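Long-range contact in probable porin (Pseudomonas aeruginosa, PDB 4FSO), which probably forms an outer-membrane channel of the OprD porin family, through which small solutes would pass across the bilayer: residues P310-W315 with D341-A346. Sequence-based numbering, arbitrary orientation.
Sequences PEERSW and DHIRLA. With C8E ((hydroxyethyloxy)tri(ethyloxy)octane), chain G.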
loop_
_atom_site.group_PDB
_atom_site.type_symbol
_atom_site.label_atom_id
_atom_site.label_comp_id
_atom_site.label_asym_id
_atom_site.label_seq_id
_atom_site.Cartn_x
_atom_site.Cartn_y
_atom_site.Cartn_z
ATOM N N PRO A 310 -18.085 2.284 -7.595
ATOM C CA PRO A 310 -19.194 1.497 -7.043
ATOM C C PRO A 310 -19.657 0.366 -7.959
ATOM O O PRO A 310 -19.839 0.574 -9.163
ATOM C CB PRO A 310 -20.306 2.546 -6.835
ATOM C CG PRO A 310 -19.623 3.833 -6.799
ATOM C CD PRO A 310 -18.475 3.692 -7.773
ATOM N N GLU A 311 -19.808 -0.823 -7.382
ATOM C CA GLU A 311 -20.371 -1.963 -8.095
ATOM C C GLU A 311 -19.504 -2.439 -9.239
ATOM O O GLU A 311 -19.961 -3.175 -10.120
ATOM C CB GLU A 311 -21.797 -1.670 -8.582
ATOM C CG GLU A 311 -22.853 -2.356 -7.737
ATOM C CD GLU A 311 -24.139 -1.574 -7.688
ATOM O OE1 GLU A 311 -24.198 -0.505 -8.324
ATOM O OE2 GLU A 311 -25.089 -2.015 -7.011
ATOM N N GLU A 312 -18.243 -2.031 -9.205
ATOM C CA GLU A 312 -17.310 -2.323 -10.278
ATOM C C GLU A 312 -16.821 -3.781 -10.232
ATOM O O GLU A 312 -16.590 -4.347 -9.165
ATOM C CB GLU A 312 -16.157 -1.320 -10.227
ATOM C CG GLU A 312 -14.958 -1.639 -11.117
ATOM C CD GLU A 312 -14.137 -0.395 -11.492
ATOM O OE1 GLU A 312 -14.046 0.547 -10.676
ATOM O OE2 GLU A 312 -13.588 -0.354 -12.619
ATOM N N ARG A 313 -16.698 -4.398 -11.399
ATOM C CA ARG A 313 -16.051 -5.698 -11.497
ATOM C C ARG A 313 -14.912 -5.586 -12.473
ATOM O O ARG A 313 -15.025 -4.906 -13.505
ATOM C CB ARG A 313 -17.029 -6.742 -12.006
ATOM C CG ARG A 313 -18.430 -6.456 -11.578
ATOM C CD ARG A 313 -19.350 -7.416 -12.198
ATOM N NE ARG A 313 -20.636 -7.373 -11.538
ATOM C CZ ARG A 313 -21.681 -8.086 -11.924
ATOM N NH1 ARG A 313 -21.569 -8.903 -12.975
ATOM N NH2 ARG A 313 -22.823 -7.972 -11.256
ATOM N N SER A 314 -13.823 -6.269 -12.153
ATOM C CA SER A 314 -12.629 -6.190 -12.965
ATOM C C SER A 314 -11.844 -7.494 -12.931
ATOM O O SER A 314 -11.964 -8.294 -11.992
ATOM C CB SER A 314 -11.748 -5.004 -12.519
ATOM O OG SER A 314 -11.480 -5.019 -11.118
ATOM N N TRP A 315 -11.045 -7.705 -13.973
ATOM C CA TRP A 315 -10.093 -8.805 -13.983
ATOM C C TRP A 315 -8.708 -8.323 -14.405
ATOM O O TRP A 315 -8.572 -7.310 -15.090
ATOM C CB TRP A 315 -10.577 -9.984 -14.839
ATOM C CG TRP A 315 -10.665 -9.673 -16.285
ATOM C CD1 TRP A 315 -11.790 -9.332 -16.989
ATOM C CD2 TRP A 315 -9.585 -9.671 -17.226
ATOM N NE1 TRP A 315 -11.472 -9.112 -18.303
ATOM C CE2 TRP A 315 -10.123 -9.313 -18.478
ATOM C CE3 TRP A 315 -8.211 -9.933 -17.131
ATOM C CZ2 TRP A 315 -9.338 -9.208 -19.625
ATOM C CZ3 TRP A 315 -7.437 -9.831 -18.265
ATOM C CH2 TRP A 315 -7.999 -9.473 -19.498
ATOM N N ASP A 341 -15.594 -3.119 -15.685
ATOM C CA ASP A 341 -16.892 -2.572 -16.070
ATOM C C ASP A 341 -17.870 -2.599 -14.913
ATOM O O ASP A 341 -17.450 -2.694 -13.739
ATOM C CB ASP A 341 -17.484 -3.260 -17.305
ATOM C CG ASP A 341 -17.463 -4.781 -17.215
ATOM O OD1 ASP A 341 -17.806 -5.346 -16.147
ATOM O OD2 ASP A 341 -17.109 -5.411 -18.240
ATOM N N HIS A 342 -19.161 -2.499 -15.249
ATOM C CA HIS A 342 -20.243 -2.507 -14.251
ATOM C C HIS A 342 -20.193 -1.348 -13.261
ATOM O O HIS A 342 -20.728 -1.460 -12.158
ATOM C CB HIS A 342 -20.266 -3.817 -13.453
ATOM C CG HIS A 342 -21.069 -4.893 -14.095
ATOM N ND1 HIS A 342 -20.635 -5.571 -15.220
ATOM C CD2 HIS A 342 -22.289 -5.388 -13.799
ATOM C CE1 HIS A 342 -21.552 -6.451 -15.576
ATOM N NE2 HIS A 342 -22.566 -6.363 -14.730
ATOM N N ILE A 343 -19.572 -0.237 -13.642
ATOM C CA ILE A 343 -19.477 0.866 -12.711
ATOM C C ILE A 343 -20.797 1.611 -12.709
ATOM O O ILE A 343 -21.345 1.925 -13.761
ATOM C CB ILE A 343 -18.323 1.804 -13.045
ATOM C CG1 ILE A 343 -17.004 1.023 -13.074
ATOM C CG2 ILE A 343 -18.259 2.922 -12.030
ATOM C CD1 ILE A 343 -15.851 1.818 -13.642
ATOM N N ARG A 344 -21.339 1.850 -11.523
ATOM C CA ARG A 344 -22.575 2.599 -11.446
ATOM C C ARG A 344 -22.238 4.064 -11.315
ATOM O O ARG A 344 -21.890 4.545 -10.234
ATOM C CB ARG A 344 -23.454 2.148 -10.284
ATOM C CG ARG A 344 -24.904 2.629 -10.430
ATOM C CD ARG A 344 -25.690 2.498 -9.134
ATOM N NE ARG A 344 -25.022 3.183 -8.028
ATOM C CZ ARG A 344 -24.657 2.590 -6.894
ATOM N NH1 ARG A 344 -24.914 1.301 -6.703
ATOM N NH2 ARG A 344 -24.043 3.285 -5.944
ATOM N N LEU A 345 -22.327 4.752 -12.445
ATOM C CA LEU A 345 -22.068 6.173 -12.534
ATOM C C LEU A 345 -23.214 6.949 -11.938
ATOM O O LEU A 345 -24.364 6.547 -12.078
ATOM C CB LEU A 345 -21.928 6.566 -13.999
ATOM C CG LEU A 345 -20.770 5.842 -14.677
ATOM C CD1 LEU A 345 -20.648 6.295 -16.087
ATOM C CD2 LEU A 345 -19.491 6.094 -13.869
ATOM N N ALA A 346 -22.900 8.074 -11.296
ATOM C CA ALA A 346 -23.924 9.002 -10.811
ATOM C C ALA A 346 -24.941 9.329 -11.914
ATOM O O ALA A 346 -26.086 9.664 -11.630
ATOM C CB ALA A 346 -23.276 10.270 -10.285
HETATM C C1 C8E G . -10.949 -18.319 -17.464
HETATM C C2 C8E G . -11.896 -17.235 -16.949
HETATM C C3 C8E G . -11.337 -15.816 -17.102
HETATM C C4 C8E G . -12.455 -14.772 -17.126
HETATM C C5 C8E G . -12.206 -13.547 -16.241
HETATM C C6 C8E G . -12.938 -13.617 -14.904
HETATM C C7 C8E G . -13.364 -12.237 -14.424
HETATM C C8 C8E G . -14.885 -12.117 -14.491
HETATM O O9 C8E G . -15.284 -10.820 -14.101
HETATM C C10 C8E G . -14.649 -9.817 -14.864
HETATM C C11 C8E G . -15.608 -8.652 -15.062
HETATM O O12 C8E G . -15.132 -7.835 -16.106
HETATM C C13 C8E G . -15.912 -7.966 -17.283
HETATM C C14 C8E G . -15.069 -7.715 -18.533
#
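Pro-310 meets Arg-344 twice: its O takes the Arg-344 N-H in a nearly straight bond, and its CB lies over one face of the guanidinium. Next comes Glu-311, whose OE1 makes a salt bridge with Arg-344 NH1, the carboxylate and guanidinium planes 82° apart. A bend at chi3 (55°) brings that guanidinium round to the Glu-311 carboxylate. Glu-312 runs side by side with Ile-343, its CD 3.6 Å from Ile-343 CG1, while its OE1 is held by Asn-309 N. Arg-313 pairs with Asp-341 as an antiparallel hydrogen-bonded pair, Arg-313 N to Asp-341 O 3.0 Å and Asp-341 N to Arg-313 O 2.9 Å. Extended from CG to NE, the Arg-313 side chain lays its guanidinium flat on the His-342 ring, centres 3.6 Å apart and planes at 9°, with CD over the same ring. Asp-341 OD1 accepts a hydrogen bond from His-342 ND1, which, with the stack, helps set the ring's rotation. Detergent C8E passes Arg-313 CB and the edge of Trp-315. The contact lies at the end of the barrel hairpin of strands 313-322 and 331-344 that is away from its turn, flanked by strand 273-283 beside the first and strand 350-363 beside the second.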